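Local coordinates for protein N-acetyltransferase (Staphylococcus aureus subsp. aureus, PDB 4M85) that probably transfers an acetyl group from acetyl-coenzyme A to an acceptor that is not known, as a GNAT-fold N-acetyltransferase, at residues A[102-114]-A[170-184]. Residues are numbered along the deposited sequence; the frame is centred on the assembly and turned at random.
Sequences TPLPVKEAKDDEY and DGQIELYKHMYHHLI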
ATOM      1  N   THR A 102      -6.665  -6.092 -14.048  1.00 25.93           N
ATOM      2  CA  THR A 102      -6.472  -5.585 -12.713  1.00 25.69           C
ATOM      3  C   THR A 102      -5.001  -5.106 -12.592  1.00 25.40           C
ATOM      4  O   THR A 102      -4.100  -5.637 -13.256  1.00 23.90           O
ATOM      5  CB  THR A 102      -6.898  -6.608 -11.631  1.00 25.96           C
ATOM      6  OG1 THR A 102      -5.928  -7.650 -11.509  1.00 26.37           O
ATOM      7  CG2 THR A 102      -8.268  -7.209 -11.954  1.00 26.43           C
ATOM      8  N   PRO A 103      -4.771  -4.068 -11.781  1.00 23.56           N
ATOM      9  CA  PRO A 103      -3.474  -3.365 -11.739  1.00 21.96           C
ATOM     10  C   PRO A 103      -2.309  -4.156 -11.153  1.00 21.08           C
ATOM     11  O   PRO A 103      -1.167  -3.871 -11.503  1.00 19.79           O
ATOM     12  CB  PRO A 103      -3.741  -2.128 -10.868  1.00 23.09           C
ATOM     13  CG  PRO A 103      -5.131  -2.225 -10.381  1.00 23.52           C
ATOM     14  CD  PRO A 103      -5.799  -3.449 -10.929  1.00 23.37           C
ATOM     15  N   LEU A 104      -2.585  -5.145 -10.297  1.00 20.07           N
ATOM     16  CA  LEU A 104      -1.523  -5.870  -9.593  1.00 18.99           C
ATOM     17  C   LEU A 104      -1.793  -7.385  -9.507  1.00 19.33           C
ATOM     18  O   LEU A 104      -2.046  -7.894  -8.427  1.00 18.21           O
ATOM     19  CB  LEU A 104      -1.341  -5.248  -8.190  1.00 19.71           C
ATOM     20  CG  LEU A 104      -0.643  -3.883  -8.061  1.00 19.76           C
ATOM     21  CD1 LEU A 104      -0.988  -3.234  -6.724  1.00 20.13           C
ATOM     22  CD2 LEU A 104       0.875  -3.986  -8.195  1.00 18.54           C
ATOM     23  N   PRO A 105      -1.768  -8.105 -10.662  1.00 20.81           N
ATOM     24  CA  PRO A 105      -2.047  -9.555 -10.728  1.00 21.75           C
ATOM     25  C   PRO A 105      -1.085 -10.466  -9.975  1.00 22.28           C
ATOM     26  O   PRO A 105      -1.503 -11.546  -9.541  1.00 23.46           O
ATOM     27  CB  PRO A 105      -1.940  -9.871 -12.227  1.00 22.26           C
ATOM     28  CG  PRO A 105      -1.114  -8.754 -12.804  1.00 21.85           C
ATOM     29  CD  PRO A 105      -1.526  -7.552 -12.010  1.00 21.06           C
ATOM     30  N   VAL A 106       0.177 -10.050  -9.825  1.00 22.35           N
ATOM     31  CA  VAL A 106       1.187 -10.881  -9.190  1.00 21.42           C
ATOM     32  C   VAL A 106       0.898 -11.012  -7.690  1.00 22.33           C
ATOM     33  O   VAL A 106       0.503 -10.032  -7.025  1.00 22.20           O
ATOM     34  CB  VAL A 106       2.614 -10.344  -9.445  1.00 22.69           C
ATOM     35  CG1 VAL A 106       3.674 -11.257  -8.813  1.00 22.61           C
ATOM     36  CG2 VAL A 106       2.882 -10.220 -10.949  1.00 22.49           C
ATOM     37  N   LYS A 107       1.078 -12.231  -7.187  1.00 21.77           N
ATOM     38  CA  LYS A 107       0.958 -12.557  -5.780  1.00 23.61           C
ATOM     39  C   LYS A 107       2.252 -12.099  -5.109  1.00 24.12           C
ATOM     40  O   LYS A 107       3.301 -12.716  -5.292  1.00 24.86           O
ATOM     41  CB  LYS A 107       0.759 -14.081  -5.600  1.00 23.99           C
ATOM     42  CG  LYS A 107       0.251 -14.516  -4.228  1.00 25.35           C
ATOM     43  CD  LYS A 107       0.003 -16.025  -4.191  1.00 26.25           C
ATOM     44  CE  LYS A 107      -0.565 -16.497  -2.856  1.00 27.22           C
ATOM     45  NZ  LYS A 107       0.488 -16.729  -1.830  1.00 28.22           N
ATOM     46  N   GLU A 108       2.175 -11.013  -4.340  1.00 24.28           N
ATOM     47  CA  GLU A 108       3.356 -10.417  -3.699  1.00 24.69           C
ATOM     48  C   GLU A 108       3.699 -11.065  -2.349  1.00 23.60           C
ATOM     49  O   GLU A 108       4.824 -10.958  -1.902  1.00 23.14           O
ATOM     50  CB  GLU A 108       3.173  -8.882  -3.528  1.00 25.71           C
ATOM     51  CG  GLU A 108       2.819  -8.110  -4.806  1.00 26.05           C
ATOM     52  CD  GLU A 108       2.658  -6.601  -4.599  1.00 29.25           C
ATOM     53  OE1 GLU A 108       3.075  -6.079  -3.538  1.00 30.12           O
ATOM     54  OE2 GLU A 108       2.103  -5.915  -5.486  1.00 27.33           O
ATOM     55  N   ALA A 109       2.733 -11.743  -1.723  1.00 23.69           N
ATOM     56  CA  ALA A 109       2.872 -12.240  -0.357  1.00 23.73           C
ATOM     57  C   ALA A 109       2.665 -13.743  -0.245  1.00 25.67           C
ATOM     58  O   ALA A 109       2.479 -14.428  -1.237  1.00 26.45           O
ATOM     59  CB  ALA A 109       1.905 -11.514   0.550  1.00 23.13           C
ATOM     60  N   LYS A 110       2.698 -14.253   0.976  1.00 27.53           N
ATOM     61  CA  LYS A 110       2.558 -15.678   1.206  1.00 30.22           C
ATOM     62  C   LYS A 110       1.364 -15.907   2.118  1.00 31.16           C
ATOM     63  O   LYS A 110       0.954 -15.010   2.859  1.00 32.64           O
ATOM     64  CB  LYS A 110       3.838 -16.236   1.819  1.00 31.92           C
ATOM     65  CG  LYS A 110       4.982 -16.375   0.833  1.00 33.69           C
ATOM     66  CD  LYS A 110       6.222 -16.893   1.530  1.00 36.48           C
ATOM     67  CE  LYS A 110       7.483 -16.646   0.714  1.00 39.91           C
ATOM     68  NZ  LYS A 110       8.714 -16.908   1.521  1.00 41.05           N
ATOM     69  N   ASP A 111       0.804 -17.107   2.060  1.00 31.45           N
ATOM     70  CA  ASP A 111      -0.479 -17.373   2.681  1.00 31.19           C
ATOM     71  C   ASP A 111      -0.455 -17.325   4.198  1.00 30.16           C
ATOM     72  O   ASP A 111      -1.499 -17.097   4.812  1.00 31.69           O
ATOM     73  CB  ASP A 111      -1.015 -18.729   2.217  1.00 34.56           C
ATOM     74  CG  ASP A 111      -1.178 -18.812   0.702  1.00 33.83           C
ATOM     75  OD1 ASP A 111      -1.471 -17.785   0.058  1.00 34.26           O
ATOM     76  OD2 ASP A 111      -1.008 -19.909   0.154  1.00 36.03           O
ATOM     77  N   ASP A 112       0.704 -17.524   4.819  1.00 28.51           N
ATOM     78  CA  ASP A 112       0.785 -17.447   6.292  1.00 28.96           C
ATOM     79  C   ASP A 112       1.189 -16.074   6.820  1.00 26.23           C
ATOM     80  O   ASP A 112       1.595 -15.961   7.988  1.00 25.44           O
ATOM     81  CB  ASP A 112       1.748 -18.510   6.851  1.00 31.30           C
ATOM     82  CG  ASP A 112       3.195 -18.291   6.422  1.00 33.77           C
ATOM     83  OD1 ASP A 112       3.439 -17.787   5.303  1.00 33.65           O
ATOM     84  OD2 ASP A 112       4.099 -18.670   7.202  1.00 37.18           O
ATOM     85  N   GLU A 113       1.048 -15.039   5.988  1.00 24.18           N
ATOM     86  CA  GLU A 113       1.494 -13.674   6.319  1.00 23.63           C
ATOM     87  C   GLU A 113       0.370 -12.654   6.340  1.00 22.92           C
ATOM     88  O   GLU A 113      -0.570 -12.735   5.560  1.00 21.14           O
ATOM     89  CB  GLU A 113       2.540 -13.171   5.293  1.00 23.70           C
ATOM     90  CG  GLU A 113       3.814 -13.997   5.207  1.00 23.61           C
ATOM     91  CD  GLU A 113       4.708 -13.660   4.041  1.00 22.56           C
ATOM     92  OE1 GLU A 113       4.315 -12.916   3.101  1.00 20.55           O
ATOM     93  OE2 GLU A 113       5.833 -14.189   4.055  1.00 23.83           O
ATOM     94  N   TYR A 114       0.486 -11.681   7.245  1.00 23.46           N
ATOM     95  CA  TYR A 114      -0.267 -10.448   7.141  1.00 24.64           C
ATOM     96  C   TYR A 114       0.631  -9.433   6.416  1.00 22.77           C
ATOM     97  O   TYR A 114       1.581  -8.875   7.002  1.00 20.73           O
ATOM     98  CB  TYR A 114      -0.726  -9.981   8.511  1.00 26.08           C
ATOM     99  CG  TYR A 114      -2.060  -9.319   8.454  1.00 30.77           C
ATOM    100  CD1 TYR A 114      -3.237 -10.038   8.668  1.00 32.80           C
ATOM    101  CD2 TYR A 114      -2.159  -7.952   8.141  1.00 33.43           C
ATOM    102  CE1 TYR A 114      -4.479  -9.410   8.581  1.00 34.75           C
ATOM    103  CE2 TYR A 114      -3.387  -7.308   8.069  1.00 35.75           C
ATOM    104  CZ  TYR A 114      -4.542  -8.031   8.289  1.00 37.98           C
ATOM    105  OH  TYR A 114      -5.735  -7.349   8.195  1.00 42.92           O
ATOM    106  N   ASP A 170      13.821 -12.988   4.238  1.00 24.11           N
ATOM    107  CA  ASP A 170      13.176 -14.235   3.854  1.00 24.71           C
ATOM    108  C   ASP A 170      13.105 -14.300   2.349  1.00 23.40           C
ATOM    109  O   ASP A 170      12.032 -14.504   1.779  1.00 25.02           O
ATOM    110  CB  ASP A 170      11.785 -14.347   4.488  1.00 25.64           C
ATOM    111  CG  ASP A 170      11.085 -15.635   4.126  1.00 27.46           C
ATOM    112  OD1 ASP A 170      11.795 -16.646   3.945  1.00 31.03           O
ATOM    113  OD2 ASP A 170       9.835 -15.641   3.982  1.00 27.55           O
ATOM    114  N   GLY A 171      14.255 -14.099   1.708  1.00 22.51           N
ATOM    115  CA  GLY A 171      14.406 -14.279   0.265  1.00 21.74           C
ATOM    116  C   GLY A 171      14.148 -12.992  -0.502  1.00 23.12           C
ATOM    117  O   GLY A 171      13.792 -11.971   0.089  1.00 23.16           O
ATOM    118  N   GLN A 172      14.370 -13.053  -1.806  1.00 23.15           N
ATOM    119  CA  GLN A 172      14.140 -11.964  -2.727  1.00 26.43           C
ATOM    120  C   GLN A 172      13.009 -12.329  -3.702  1.00 27.48           C
ATOM    121  O   GLN A 172      12.777 -13.513  -3.991  1.00 29.81           O
ATOM    122  CB  GLN A 172      15.427 -11.634  -3.476  1.00 27.27           C
ATOM    123  CG  GLN A 172      16.379 -10.720  -2.708  1.00 28.62           C
ATOM    124  CD  GLN A 172      16.769 -11.225  -1.311  1.00 31.54           C
ATOM    125  OE1 GLN A 172      16.542 -10.548  -0.298  1.00 30.54           O
ATOM    126  NE2 GLN A 172      17.376 -12.403  -1.256  1.00 31.20           N
ATOM    127  N   ILE A 173      12.289 -11.317  -4.168  1.00 26.59           N
ATOM    128  CA  ILE A 173      11.189 -11.517  -5.115  1.00 27.46           C
ATOM    129  C   ILE A 173      11.243 -10.461  -6.204  1.00 26.55           C
ATOM    130  O   ILE A 173      11.553  -9.287  -5.935  1.00 24.29           O
ATOM    131  CB  ILE A 173       9.810 -11.517  -4.407  1.00 28.43           C
ATOM    132  CG1 ILE A 173       8.688 -11.840  -5.408  1.00 30.28           C
ATOM    133  CG2 ILE A 173       9.542 -10.192  -3.702  1.00 28.55           C
ATOM    134  CD1 ILE A 173       7.340 -12.112  -4.767  1.00 30.21           C
ATOM    135  N   GLU A 174      10.989 -10.891  -7.439  1.00 24.84           N
ATOM    136  CA  GLU A 174      10.915  -9.969  -8.565  1.00 25.53           C
ATOM    137  C   GLU A 174       9.464  -9.637  -8.810  1.00 23.45           C
ATOM    138  O   GLU A 174       8.632 -10.532  -8.895  1.00 23.04           O
ATOM    139  CB  GLU A 174      11.506 -10.566  -9.851  1.00 27.10           C
ATOM    140  CG  GLU A 174      11.615  -9.545 -10.954  1.00 29.77           C
ATOM    141  CD  GLU A 174      12.141 -10.088 -12.273  1.00 32.55           C
ATOM    142  OE1 GLU A 174      12.264 -11.324 -12.437  1.00 31.69           O
ATOM    143  OE2 GLU A 174      12.392  -9.243 -13.161  1.00 33.70           O
ATOM    144  N   LEU A 175       9.187  -8.352  -8.956  1.00 23.09           N
ATOM    145  CA  LEU A 175       7.848  -7.847  -9.184  1.00 24.04           C
ATOM    146  C   LEU A 175       7.935  -6.742 -10.199  1.00 24.61           C
ATOM    147  O   LEU A 175       8.613  -5.741  -9.961  1.00 25.46           O
ATOM    148  CB  LEU A 175       7.262  -7.287  -7.875  1.00 23.47           C
ATOM    149  CG  LEU A 175       7.010  -8.288  -6.751  1.00 23.07           C
ATOM    150  CD1 LEU A 175       6.449  -7.560  -5.531  1.00 23.73           C
ATOM    151  CD2 LEU A 175       6.035  -9.346  -7.195  1.00 24.36           C
ATOM    152  N   TYR A 176       7.249  -6.928 -11.329  1.00 26.19           N
ATOM    153  CA  TYR A 176       7.223  -5.957 -12.419  1.00 27.26           C
ATOM    154  C   TYR A 176       8.618  -5.424 -12.761  1.00 27.42           C
ATOM    155  O   TYR A 176       8.844  -4.230 -12.790  1.00 29.61           O
ATOM    156  CB  TYR A 176       6.228  -4.842 -12.068  1.00 27.32           C
ATOM    157  CG  TYR A 176       4.921  -5.429 -11.551  1.00 25.08           C
ATOM    158  CD1 TYR A 176       3.983  -5.949 -12.432  1.00 24.73           C
ATOM    159  CD2 TYR A 176       4.660  -5.515 -10.195  1.00 24.73           C
ATOM    160  CE1 TYR A 176       2.800  -6.501 -11.985  1.00 23.36           C
ATOM    161  CE2 TYR A 176       3.486  -6.078  -9.727  1.00 23.95           C
ATOM    162  CZ  TYR A 176       2.559  -6.564 -10.626  1.00 24.04           C
ATOM    163  OH  TYR A 176       1.401  -7.131 -10.186  1.00 23.54           O
ATOM    164  N   LYS A 177       9.549  -6.342 -12.995  1.00 28.51           N
ATOM    165  CA  LYS A 177      10.907  -6.015 -13.442  1.00 33.00           C
ATOM    166  C   LYS A 177      11.756  -5.245 -12.420  1.00 33.11           C
ATOM    167  O   LYS A 177      12.745  -4.616 -12.810  1.00 32.82           O
ATOM    168  CB  LYS A 177      10.903  -5.220 -14.777  1.00 36.57           C
ATOM    169  CG  LYS A 177       9.976  -5.747 -15.881  1.00 40.17           C
ATOM    170  CD  LYS A 177      10.329  -7.161 -16.346  1.00 43.31           C
ATOM    171  CE  LYS A 177      11.365  -7.151 -17.465  1.00 44.52           C
ATOM    172  NZ  LYS A 177      12.194  -8.397 -17.448  1.00 46.78           N
ATOM    173  N   HIS A 178      11.373  -5.257 -11.141  1.00 31.79           N
ATOM    174  CA  HIS A 178      12.251  -4.741 -10.088  1.00 32.75           C
ATOM    175  C   HIS A 178      12.363  -5.785  -8.993  1.00 31.10           C
ATOM    176  O   HIS A 178      11.418  -6.552  -8.744  1.00 32.05           O
ATOM    177  CB  HIS A 178      11.762  -3.400  -9.517  1.00 37.87           C
ATOM    178  CG  HIS A 178      11.773  -2.275 -10.508  1.00 44.69           C
ATOM    179  ND1 HIS A 178      10.711  -1.406 -10.667  1.00 49.21           N
ATOM    180  CD2 HIS A 178      12.711  -1.883 -11.407  1.00 50.18           C
ATOM    181  CE1 HIS A 178      10.992  -0.529 -11.616  1.00 48.87           C
ATOM    182  NE2 HIS A 178      12.200  -0.795 -12.080  1.00 51.26           N
ATOM    183  N   MET A 179      13.531  -5.832  -8.364  1.00 26.82           N
ATOM    184  CA  MET A 179      13.815  -6.803  -7.319  1.00 27.23           C
ATOM    185  C   MET A 179      13.539  -6.225  -5.913  1.00 24.22           C
ATOM    186  O   MET A 179      13.833  -5.053  -5.612  1.00 20.95           O
ATOM    187  CB  MET A 179      15.280  -7.251  -7.423  1.00 31.62           C
ATOM    188  CG  MET A 179      15.539  -8.687  -7.014  1.00 35.03           C
ATOM    189  SD  MET A 179      14.625  -9.962  -7.946  1.00 39.40           S
ATOM    190  CE  MET A 179      14.884  -9.380  -9.595  1.00 33.87           C
ATOM    191  N   TYR A 180      12.973  -7.062  -5.056  1.00 21.12           N
ATOM    192  CA  TYR A 180      12.621  -6.672  -3.702  1.00 20.24           C
ATOM    193  C   TYR A 180      13.120  -7.692  -2.669  1.00 20.50           C
ATOM    194  O   TYR A 180      13.096  -8.900  -2.907  1.00 19.06           O
ATOM    195  CB  TYR A 180      11.102  -6.579  -3.568  1.00 20.14           C
ATOM    196  CG  TYR A 180      10.465  -5.520  -4.437  1.00 19.91           C
ATOM    197  CD1 TYR A 180      10.177  -5.767  -5.767  1.00 20.73           C
ATOM    198  CD2 TYR A 180      10.157  -4.271  -3.923  1.00 20.69           C
ATOM    199  CE1 TYR A 180       9.586  -4.801  -6.551  1.00 20.93           C
ATOM    200  CE2 TYR A 180       9.572  -3.302  -4.694  1.00 20.03           C
ATOM    201  CZ  TYR A 180       9.297  -3.569  -6.010  1.00 20.56           C
ATOM    202  OH  TYR A 180       8.727  -2.597  -6.801  1.00 21.61           O
ATOM    203  N   HIS A 181      13.493  -7.203  -1.497  1.00 20.16           N
ATOM    204  CA  HIS A 181      13.772  -8.073  -0.351  1.00 20.80           C
ATOM    205  C   HIS A 181      12.454  -8.443   0.307  1.00 20.81           C
ATOM    206  O   HIS A 181      11.732  -7.559   0.774  1.00 20.70           O
ATOM    207  CB  HIS A 181      14.615  -7.342   0.687  1.00 19.66           C
ATOM    208  CG  HIS A 181      15.991  -6.981   0.224  1.00 20.46           C
ATOM    209  ND1 HIS A 181      16.964  -7.926  -0.029  1.00 20.40           N
ATOM    210  CD2 HIS A 181      16.593  -5.775   0.077  1.00 19.97           C
ATOM    211  CE1 HIS A 181      18.089  -7.315  -0.363  1.00 20.88           C
ATOM    212  NE2 HIS A 181      17.891  -6.011  -0.300  1.00 20.01           N
ATOM    213  N   HIS A 182      12.141  -9.734   0.365  1.00 21.82           N
ATOM    214  CA  HIS A 182      10.982 -10.191   1.125  1.00 21.61           C
ATOM    215  C   HIS A 182      11.410 -10.295   2.585  1.00 22.31           C
ATOM    216  O   HIS A 182      12.378 -10.994   2.906  1.00 25.47           O
ATOM    217  CB  HIS A 182      10.463 -11.525   0.594  1.00 22.23           C
ATOM    218  CG  HIS A 182       9.120 -11.898   1.133  1.00 23.00           C
ATOM    219  ND1 HIS A 182       7.950 -11.320   0.681  1.00 24.32           N
ATOM    220  CD2 HIS A 182       8.762 -12.750   2.118  1.00 23.09           C
ATOM    221  CE1 HIS A 182       6.930 -11.825   1.345  1.00 23.57           C
ATOM    222  NE2 HIS A 182       7.396 -12.694   2.222  1.00 23.96           N
ATOM    223  N   LEU A 183      10.711  -9.581   3.454  1.00 21.85           N
ATOM    224  CA  LEU A 183      11.042  -9.476   4.879  1.00 22.32           C
ATOM    225  C   LEU A 183       9.866  -9.915   5.746  1.00 22.34           C
ATOM    226  O   LEU A 183       8.717  -9.676   5.399  1.00 22.25           O
ATOM    227  CB  LEU A 183      11.380  -8.023   5.226  1.00 21.90           C
ATOM    228  CG  LEU A 183      12.500  -7.365   4.413  1.00 21.63           C
ATOM    229  CD1 LEU A 183      12.751  -5.930   4.840  1.00 20.91           C
ATOM    230  CD2 LEU A 183      13.765  -8.172   4.568  1.00 21.92           C
ATOM    231  N   ILE A 184      10.163 -10.543   6.885  1.00 24.19           N
ATOM    232  CA  ILE A 184       9.136 -10.972   7.837  1.00 23.11           C
ATOM    233  C   ILE A 184       9.473 -10.636   9.282  1.00 24.54           C
ATOM    234  O   ILE A 184      10.656 -10.577   9.657  1.00 24.74           O
ATOM    235  CB  ILE A 184       8.901 -12.480   7.749  1.00 24.22           C
ATOM    236  CG1 ILE A 184      10.234 -13.234   7.916  1.00 25.91           C
ATOM    237  CG2 ILE A 184       8.276 -12.818   6.410  1.00 24.91           C
ATOM    238  CD1 ILE A 184      10.108 -14.562   8.630  1.00 25.94           C
TER
HETATM  239  O   HOH W   1       1.310  -7.421  -7.664  1.00 23.85           O
HETATM  240  O   HOH W   2      10.737 -15.137  -0.246  1.00 27.80           O
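Tyr176 and His182 anchor a loop-on-hairpin contact: residues 102-114, which lead into strand 114-121, run along the C-terminal hairpin of the GNAT sheet, strands 168-175 and 178-184. At the hairpin's type I' turn, the Tyr176 hydroxyl sits among Leu104, Pro105 and Val106 and accepts the Val106 N-H at 3.2 Å from N to OH. The same hydroxyl donates to a water that bridges Val106 O and Glu108 OE2, while Leu104 CD2 lies 3.7 Å from Tyr176 CE2. Beside it, a chi1 of -178° swings Val106 CG1 away from its own N, toward Leu175 CD2, a tight 3.4 Å between the two carbons. The side chains of Glu108 and Leu175 cross at about a right angle, and Glu108 OE1 is hydrogen-bonded to Tyr115 OH. Farther along, His182 NE2 donates to Glu113 OE2 at 2.8 Å in an almost straight bond (179°), reaching the syn side of the Glu113 carboxylate, nearly coplanar with the imidazole. His182 ND1 is hydrogen-bonded to Asn150 OD1 and Glu113 OE1 to Ser148 OG, tying the pair to strand 147-152. Lys110 NZ forms a salt bridge with Asp170 OD2, 3.0 Å away and above the carboxylate plane. Bonds at both nitrogens fix the ring's rotation, and Lys110 would ease the proximity of Asp170 to Glu113.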